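Local structure of protease 2A (Rhinovirus C, 5X45) at residues 51-56 with 133-138; 120-123 with 129-132; 46-51 with 108-113. The protein probably cleaves the viral polyprotein as a chymotrypsin-like cysteine protease of the picornavirus 2A family, and carries a bound zinc ion. All coordinates share one frame; numbering follows the deposited sequence.

Contact 1 (51-56 with 133-138). With ZN (zinc ion), chain E.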
loop_
_atom_site.group_PDB
_atom_site.type_symbol
_atom_site.label_atom_id
_atom_site.label_comp_id
_atom_site.label_asym_id
_atom_site.label_seq_id
_atom_site.Cartn_x
_atom_site.Cartn_y
_atom_site.Cartn_z
ATOM N N PRO A 51 -7.698 10.124 1.423
ATOM C CA PRO A 51 -7.937 11.312 2.223
ATOM C C PRO A 51 -6.712 12.152 2.375
ATOM O O PRO A 51 -5.635 11.687 2.191
ATOM C CB PRO A 51 -8.343 10.743 3.572
ATOM C CG PRO A 51 -7.878 9.349 3.583
ATOM C CD PRO A 51 -7.558 8.911 2.226
ATOM N N CYS A 52 -6.890 13.400 2.719
ATOM C CA CYS A 52 -5.772 14.262 2.989
ATOM C C CYS A 52 -5.700 14.455 4.458
ATOM O O CYS A 52 -5.323 15.483 4.916
ATOM C CB CYS A 52 -5.952 15.591 2.289
ATOM S SG CYS A 52 -5.713 15.444 0.518
ATOM N N CYS A 53 -6.079 13.442 5.197
ATOM C CA CYS A 53 -5.993 13.494 6.620
ATOM C C CYS A 53 -4.568 13.233 7.082
ATOM O O CYS A 53 -3.636 13.134 6.302
ATOM C CB CYS A 53 -7.038 12.568 7.289
ATOM S SG CYS A 53 -6.932 10.760 7.212
ATOM N N ASP A 54 -4.446 13.158 8.381
ATOM C CA ASP A 54 -3.192 12.957 9.108
ATOM C C ASP A 54 -3.146 11.621 9.865
ATOM O O ASP A 54 -2.146 11.308 10.516
ATOM C CB ASP A 54 -2.966 14.128 10.074
ATOM C CG ASP A 54 -4.067 14.248 11.126
ATOM O OD1 ASP A 54 -5.258 14.064 10.781
ATOM O OD2 ASP A 54 -3.742 14.571 12.291
ATOM N N CYS A 55 -4.230 10.851 9.787
ATOM C CA CYS A 55 -4.355 9.591 10.531
ATOM C C CYS A 55 -3.200 8.605 10.328
ATOM O O CYS A 55 -2.597 8.535 9.254
ATOM C CB CYS A 55 -5.666 8.894 10.170
ATOM S SG CYS A 55 -7.134 9.765 10.729
ATOM N N THR A 56 -2.894 7.859 11.387
ATOM C CA THR A 56 -1.882 6.808 11.344
ATOM C C THR A 56 -2.442 5.496 11.895
ATOM O O THR A 56 -1.764 4.472 11.899
ATOM C CB THR A 56 -0.623 7.197 12.153
ATOM O OG1 THR A 56 -1.013 7.684 13.446
ATOM C CG2 THR A 56 0.185 8.270 11.420
ATOM N N ASP A 133 2.519 4.808 2.372
ATOM C CA ASP A 133 1.557 5.864 2.559
ATOM C C ASP A 133 1.235 6.430 1.176
ATOM O O ASP A 133 2.127 6.907 0.474
ATOM C CB ASP A 133 2.133 6.934 3.498
ATOM C CG ASP A 133 1.104 7.982 3.921
ATOM O OD1 ASP A 133 0.049 8.130 3.255
ATOM O OD2 ASP A 133 1.360 8.660 4.942
ATOM N N LEU A 134 -0.036 6.367 0.786
ATOM C CA LEU A 134 -0.451 6.780 -0.550
ATOM C C LEU A 134 -0.670 8.286 -0.635
ATOM O O LEU A 134 -0.691 8.853 -1.728
ATOM C CB LEU A 134 -1.736 6.062 -0.961
ATOM C CG LEU A 134 -1.600 4.550 -1.061
ATOM C CD1 LEU A 134 -2.959 3.951 -1.348
ATOM C CD2 LEU A 134 -0.573 4.144 -2.102
ATOM N N ARG A 135 -0.851 8.926 0.516
ATOM C CA ARG A 135 -1.162 10.355 0.558
ATOM C C ARG A 135 -0.115 11.258 -0.122
ATOM O O ARG A 135 -0.494 12.172 -0.863
ATOM C CB ARG A 135 -1.402 10.794 2.007
ATOM C CG ARG A 135 -2.691 10.214 2.581
ATOM C CD ARG A 135 -2.802 10.434 4.077
ATOM N NE ARG A 135 -1.791 9.661 4.792
ATOM C CZ ARG A 135 -1.809 9.427 6.098
ATOM N NH1 ARG A 135 -2.808 9.885 6.842
ATOM N NH2 ARG A 135 -0.838 8.711 6.656
ATOM N N PRO A 136 1.191 11.003 0.100
ATOM C CA PRO A 136 2.177 11.791 -0.658
ATOM C C PRO A 136 2.013 11.700 -2.178
ATOM O O PRO A 136 2.351 12.657 -2.874
ATOM C CB PRO A 136 3.516 11.167 -0.250
ATOM C CG PRO A 136 3.270 10.587 1.091
ATOM C CD PRO A 136 1.848 10.104 1.073
ATOM N N TYR A 137 1.514 10.574 -2.682
ATOM C CA TYR A 137 1.465 10.345 -4.125
ATOM C C TYR A 137 0.108 10.586 -4.788
ATOM O O TYR A 137 -0.012 10.399 -5.994
ATOM C CB TYR A 137 1.919 8.914 -4.431
ATOM C CG TYR A 137 3.239 8.552 -3.790
ATOM C CD1 TYR A 137 3.289 8.069 -2.487
ATOM C CD2 TYR A 137 4.437 8.697 -4.479
ATOM C CE1 TYR A 137 4.493 7.740 -1.885
ATOM C CE2 TYR A 137 5.644 8.365 -3.887
ATOM C CZ TYR A 137 5.668 7.888 -2.587
ATOM O OH TYR A 137 6.869 7.556 -1.984
ATOM N N SER A 138 -0.904 11.001 -4.030
ATOM C CA SER A 138 -2.221 11.223 -4.626
ATOM C C SER A 138 -2.373 12.639 -5.178
ATOM O O SER A 138 -1.871 13.599 -4.597
ATOM C CB SER A 138 -3.326 10.947 -3.608
ATOM O OG SER A 138 -3.670 12.127 -2.904
HETATM ZN ZN ZN E . -8.235 9.843 8.324
#
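Arg135 reaches into the zinc-bearing loop 51-56 and donates twice to the carbonyl oxygen of Cys55. The stronger bond, NH1 to Cys55 O, is 2.8 Å long and approaches the acceptor in the carbonyl plane, on a lone pair, with the oxygen at the edge of the guanidinium. NH2 adds a weak second bond to Cys55 O at 3.1 Å. The aliphatic part of the side chain runs alongside the loop backbone, CG lying 3.3 Å from Pro51 O and CD 3.6 Å from Cys53 O. A bend at CG-CD (chi3 -67°) swings the guanidinium out of the line of the chain and onto the Cys55 carbonyl.

Asp133 holds the guanidinium in this orientation. Arg135 grips its carboxylate side-on in a salt bridge: NE bonds to Asp133 OD1 (2.8 Å) on the syn lone pair, while NH2 meets OD2 from above the carboxylate plane. Asp133 OD1 also accepts from the backbone N of Arg135, closing an Asx turn. This pairing would balance the arginine's charge, while NH1 and NH2 bond to the loop whose Cys53 and Cys55 coordinate zinc together with Cys113 and His115. The contact lies at the surface, where the C-terminal turn after strand 129-133 packs through Arg135 on Leu96 of strand 95-98 and Ile118 of strand 116-124, while the loop 51-56 leads directly into strand 57-62.

Contact 2 (120-123 with 129-132)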
loop_
_atom_site.group_PDB
_atom_site.type_symbol
_atom_site.label_atom_id
_atom_site.label_comp_id
_atom_site.label_asym_id
_atom_site.label_seq_id
_atom_site.Cartn_x
_atom_site.Cartn_y
_atom_site.Cartn_z
ATOM N N MET A 120 -1.066 0.826 1.441
ATOM C CA MET A 120 -1.070 -0.539 0.919
ATOM C C MET A 120 0.101 -1.304 1.506
ATOM O O MET A 120 1.202 -0.762 1.616
ATOM C CB MET A 120 -0.949 -0.559 -0.604
ATOM C CG MET A 120 -2.237 -0.433 -1.380
ATOM S SD MET A 120 -1.945 -0.695 -3.159
ATOM C CE MET A 120 -0.690 0.547 -3.485
ATOM N N ILE A 121 -0.117 -2.556 1.881
ATOM C CA ILE A 121 0.990 -3.373 2.361
ATOM C C ILE A 121 2.051 -3.477 1.275
ATOM O O ILE A 121 1.736 -3.763 0.120
ATOM C CB ILE A 121 0.547 -4.778 2.752
ATOM C CG1 ILE A 121 -0.439 -4.718 3.919
ATOM C CG2 ILE A 121 1.775 -5.636 3.065
ATOM C CD1 ILE A 121 -0.900 -6.070 4.386
ATOM N N THR A 122 3.304 -3.230 1.643
ATOM C CA THR A 122 4.398 -3.266 0.684
ATOM C C THR A 122 5.505 -4.215 1.134
ATOM O O THR A 122 6.308 -4.686 0.328
ATOM C CB THR A 122 4.973 -1.866 0.478
ATOM O OG1 THR A 122 5.880 -1.872 -0.626
ATOM C CG2 THR A 122 5.680 -1.386 1.738
ATOM N N ALA A 123 5.523 -4.489 2.433
ATOM C CA ALA A 123 6.499 -5.368 3.055
ATOM C C ALA A 123 6.078 -5.617 4.496
ATOM O O ALA A 123 5.245 -4.894 5.035
ATOM C CB ALA A 123 7.885 -4.760 3.002
ATOM N N VAL A 129 4.152 -5.004 9.989
ATOM C CA VAL A 129 3.628 -4.835 8.653
ATOM C C VAL A 129 3.953 -3.404 8.237
ATOM O O VAL A 129 3.800 -2.469 9.029
ATOM C CB VAL A 129 2.119 -5.139 8.595
ATOM C CG1 VAL A 129 1.388 -4.363 9.677
ATOM C CG2 VAL A 129 1.552 -4.841 7.194
ATOM N N ALA A 130 4.433 -3.250 7.008
ATOM C CA ALA A 130 4.822 -1.953 6.467
ATOM C C ALA A 130 3.901 -1.557 5.327
ATOM O O ALA A 130 3.670 -2.331 4.395
ATOM C CB ALA A 130 6.264 -1.989 5.980
ATOM N N PHE A 131 3.385 -0.342 5.397
ATOM C CA PHE A 131 2.511 0.155 4.354
ATOM C C PHE A 131 3.194 1.315 3.640
ATOM O O PHE A 131 3.868 2.122 4.288
ATOM C CB PHE A 131 1.167 0.625 4.936
ATOM C CG PHE A 131 0.508 -0.364 5.866
ATOM C CD1 PHE A 131 0.823 -0.383 7.224
ATOM C CD2 PHE A 131 -0.454 -1.254 5.390
ATOM C CE1 PHE A 131 0.201 -1.282 8.086
ATOM C CE2 PHE A 131 -1.080 -2.153 6.246
ATOM C CZ PHE A 131 -0.750 -2.169 7.601
ATOM N N THR A 132 3.035 1.407 2.322
ATOM C CA THR A 132 3.345 2.667 1.665
ATOM C C THR A 132 2.184 3.617 1.909
ATOM O O THR A 132 1.024 3.269 1.713
ATOM C CB THR A 132 3.596 2.551 0.148
ATOM O OG1 THR A 132 2.375 2.245 -0.530
ATOM C CG2 THR A 132 4.584 1.496 -0.132
#
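Met120 and Thr132 exchange two backbone hydrogen bonds, Met120 N to Thr132 O at 3.2 Å and Thr132 N to Met120 O at 2.9 Å, which make them a hydrogen-bonded antiparallel pair. Ile121 and Phe131 follow as a non-hydrogen-bonded pair. The register then slips by one residue: Thr122 and Ala123 both face Ala130, a classic beta bulge. Ala130 O takes a nearly straight bond from Thr122 N (2.9 Å, 170° at the hydrogen) and a weak one from Ala123 N, whereas Ala130 N returns a bond to Ala123 O at 2.7 Å. The two short strand segments are strongly twisted, their directions 119° apart, as suits the curved wall of a barrel.

Apolar contacts fall into two clusters. In one, Ile121 CG1 touches CE2 of the Phe131 ring at 3.5 Å, while the Val129 and Ile121 side chains cross at about a right angle, Val129 CG2 meeting both CG1 and CD1 of the isoleucine. In the other, Thr132 CG2 lies 3.4 Å from Thr122 CB. The methyl groups of Ala123 and Ala130 are neighbours on a shared face of the sheet.

Polar side-chain contacts are few. With chi1 at -170°, the Thr122 hydroxyl lies opposite its own backbone N, and its buried OG1 is satisfied outside the hairpin, by a hydrogen bond with Gln92 OE1 and a weak one with Asp36 OD2.

Strands 116-124 and 129-133 form a hairpin within the six-stranded antiparallel barrel of this chymotrypsin-like fold. Strand 95-98 lies beyond 129-133, and strand 110-113 beyond 116-124; the Phe131 ring also packs edge-to-face with Tyr60.

Contact 3 (46-51 with 108-113). With ZN (zinc ion), chain E.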
loop_
_atom_site.group_PDB
_atom_site.type_symbol
_atom_site.label_atom_id
_atom_site.label_comp_id
_atom_site.label_asym_id
_atom_site.label_seq_id
_atom_site.Cartn_x
_atom_site.Cartn_y
_atom_site.Cartn_z
ATOM N N GLY A 46 -13.585 4.611 -9.745
ATOM C CA GLY A 46 -13.545 3.643 -8.666
ATOM C C GLY A 46 -14.158 4.181 -7.391
ATOM O O GLY A 46 -14.362 5.390 -7.251
ATOM N N PRO A 47 -14.444 3.280 -6.439
ATOM C CA PRO A 47 -15.126 3.612 -5.184
ATOM C C PRO A 47 -14.215 4.159 -4.084
ATOM O O PRO A 47 -14.732 4.729 -3.127
ATOM C CB PRO A 47 -15.721 2.272 -4.760
ATOM C CG PRO A 47 -14.761 1.267 -5.301
ATOM C CD PRO A 47 -14.276 1.825 -6.608
ATOM N N ASP A 48 -12.903 3.968 -4.195
ATOM C CA ASP A 48 -11.986 4.331 -3.106
ATOM C C ASP A 48 -11.635 5.818 -3.065
ATOM O O ASP A 48 -11.618 6.500 -4.093
ATOM C CB ASP A 48 -10.690 3.514 -3.196
ATOM C CG ASP A 48 -10.941 2.017 -3.188
ATOM O OD1 ASP A 48 -11.875 1.576 -2.469
ATOM O OD2 ASP A 48 -10.196 1.289 -3.894
ATOM N N VAL A 49 -11.304 6.295 -1.866
ATOM C CA VAL A 49 -10.955 7.697 -1.648
ATOM C C VAL A 49 -9.685 7.814 -0.807
ATOM O O VAL A 49 -9.604 7.268 0.294
ATOM C CB VAL A 49 -12.096 8.454 -0.944
ATOM C CG1 VAL A 49 -11.647 9.855 -0.540
ATOM C CG2 VAL A 49 -13.326 8.512 -1.842
ATOM N N ILE A 50 -8.688 8.519 -1.332
ATOM C CA ILE A 50 -7.476 8.785 -0.571
ATOM C C ILE A 50 -7.588 10.148 0.112
ATOM O O ILE A 50 -7.609 11.177 -0.555
ATOM C CB ILE A 50 -6.232 8.717 -1.473
ATOM C CG1 ILE A 50 -6.183 7.353 -2.168
ATOM C CG2 ILE A 50 -4.954 8.979 -0.672
ATOM C CD1 ILE A 50 -5.182 7.273 -3.287
ATOM N N PRO A 51 -7.698 10.124 1.423
ATOM C CA PRO A 51 -7.937 11.312 2.223
ATOM C C PRO A 51 -6.712 12.152 2.375
ATOM O O PRO A 51 -5.635 11.687 2.191
ATOM C CB PRO A 51 -8.343 10.743 3.572
ATOM C CG PRO A 51 -7.878 9.349 3.583
ATOM C CD PRO A 51 -7.558 8.911 2.226
ATOM N N GLY A 108 -0.255 -5.191 -1.229
ATOM C CA GLY A 108 -1.394 -4.620 -1.922
ATOM C C GLY A 108 -2.630 -4.496 -1.037
ATOM O O GLY A 108 -3.559 -3.753 -1.365
ATOM N N GLY A 109 -2.651 -5.245 0.067
ATOM C CA GLY A 109 -3.739 -5.186 1.025
ATOM C C GLY A 109 -3.894 -3.768 1.534
ATOM O O GLY A 109 -2.905 -3.094 1.829
ATOM N N LYS A 110 -5.138 -3.309 1.607
ATOM C CA LYS A 110 -5.423 -1.915 1.903
ATOM C C LYS A 110 -5.365 -1.563 3.377
ATOM O O LYS A 110 -5.804 -2.337 4.221
ATOM C CB LYS A 110 -6.801 -1.542 1.353
ATOM C CG LYS A 110 -6.857 -1.510 -0.162
ATOM C CD LYS A 110 -8.213 -1.072 -0.657
ATOM C CE LYS A 110 -9.195 -2.216 -0.670
ATOM N NZ LYS A 110 -10.529 -1.783 -1.180
ATOM N N LEU A 111 -4.849 -0.367 3.658
ATOM C CA LEU A 111 -4.912 0.250 4.975
ATOM C C LEU A 111 -5.895 1.420 4.944
ATOM O O LEU A 111 -5.718 2.382 4.185
ATOM C CB LEU A 111 -3.531 0.735 5.418
ATOM C CG LEU A 111 -3.476 1.623 6.663
ATOM C CD1 LEU A 111 -4.003 0.876 7.873
ATOM C CD2 LEU A 111 -2.050 2.077 6.913
ATOM N N LEU A 112 -6.917 1.341 5.791
ATOM C CA LEU A 112 -7.963 2.360 5.835
ATOM C C LEU A 112 -8.070 3.059 7.177
ATOM O O LEU A 112 -7.957 2.438 8.233
ATOM C CB LEU A 112 -9.329 1.752 5.509
ATOM C CG LEU A 112 -9.561 1.242 4.098
ATOM C CD1 LEU A 112 -9.346 -0.256 4.057
ATOM C CD2 LEU A 112 -10.969 1.615 3.664
ATOM N N CYS A 113 -8.280 4.364 7.123
ATOM C CA CYS A 113 -8.748 5.108 8.279
ATOM C C CYS A 113 -10.235 5.413 8.082
ATOM O O CYS A 113 -10.850 4.936 7.134
ATOM C CB CYS A 113 -7.936 6.385 8.456
ATOM S SG CYS A 113 -8.221 7.593 7.153
HETATM ZN ZN ZN E . -8.235 9.843 8.324
#
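Pro51 and Cys113 make the closer-packed end of this small interface. The ring carbon Pro51 CG rests 4.0 Å from Cys113 SG, an apolar flank laid against a sulfur that is itself committed to the metal, with SG 2.5 Å from the zinc ion. The chi1 of Cys113, 68°, places the sulfur between its backbone N and carbonyl carbon, where it meets both Pro51 CG and the zinc ion. Pro51 is buried and packs also on His115 and on Ile118 of strand 116-124.

Cys113 and His115 supply the second half of a zinc site of three cysteines and one histidine, the first half being Cys53 and Cys55 on the loop that continues from Pro51. The two later ligands sit where strand 110-113 of the six-stranded barrel gives way to strand 116-124, so the zinc ties this hairpin to the long connection between strands 37-41 and 57-62. Such a metal site, with ligands from these two places, is a known feature of enterovirus 2A proteases, where it is structural.

Away from the metal the two segments draw apart, and what joins them is electrostatic and slack. Asp48 and Lys110 approach from opposite directions, and Lys110, kinked at chi3 (-82°), brings its ammonium NZ to 3.8 Å from Asp48 OD1, a long salt bridge with no hydrogen bond between the two groups. Each charged end has a stronger partner elsewhere: the partly exposed Asp48 accepts through OD2 from the backbone N of His10 in strand 9-10, while Lys110 NZ donates a hydrogen bond to Gly3 O in the N-terminal tail.

In the fold
Contact 2 is the most central of the three, a hairpin of the six-stranded barrel nested within the loop closed by contact 1. Contacts 1 and 3 have centres about 10 Å apart, share Pro51 and meet at the zinc ion, where Cys53 SG and Cys113 SG are neighbours; along the chain their segments alternate. The centre of contact 2 lies about 14 Å from that of contact 1 and about 13 Å from that of contact 3. It joins the former through Leu134 on Met120, and the latter through probable hydrogen bonds of Ile121 with Gly108 and Gly109, since strands 110-113 and 116-124 adjoin. The zinc site and Arg135 bring the 46-56 connection and C-terminal turn together beside the barrel.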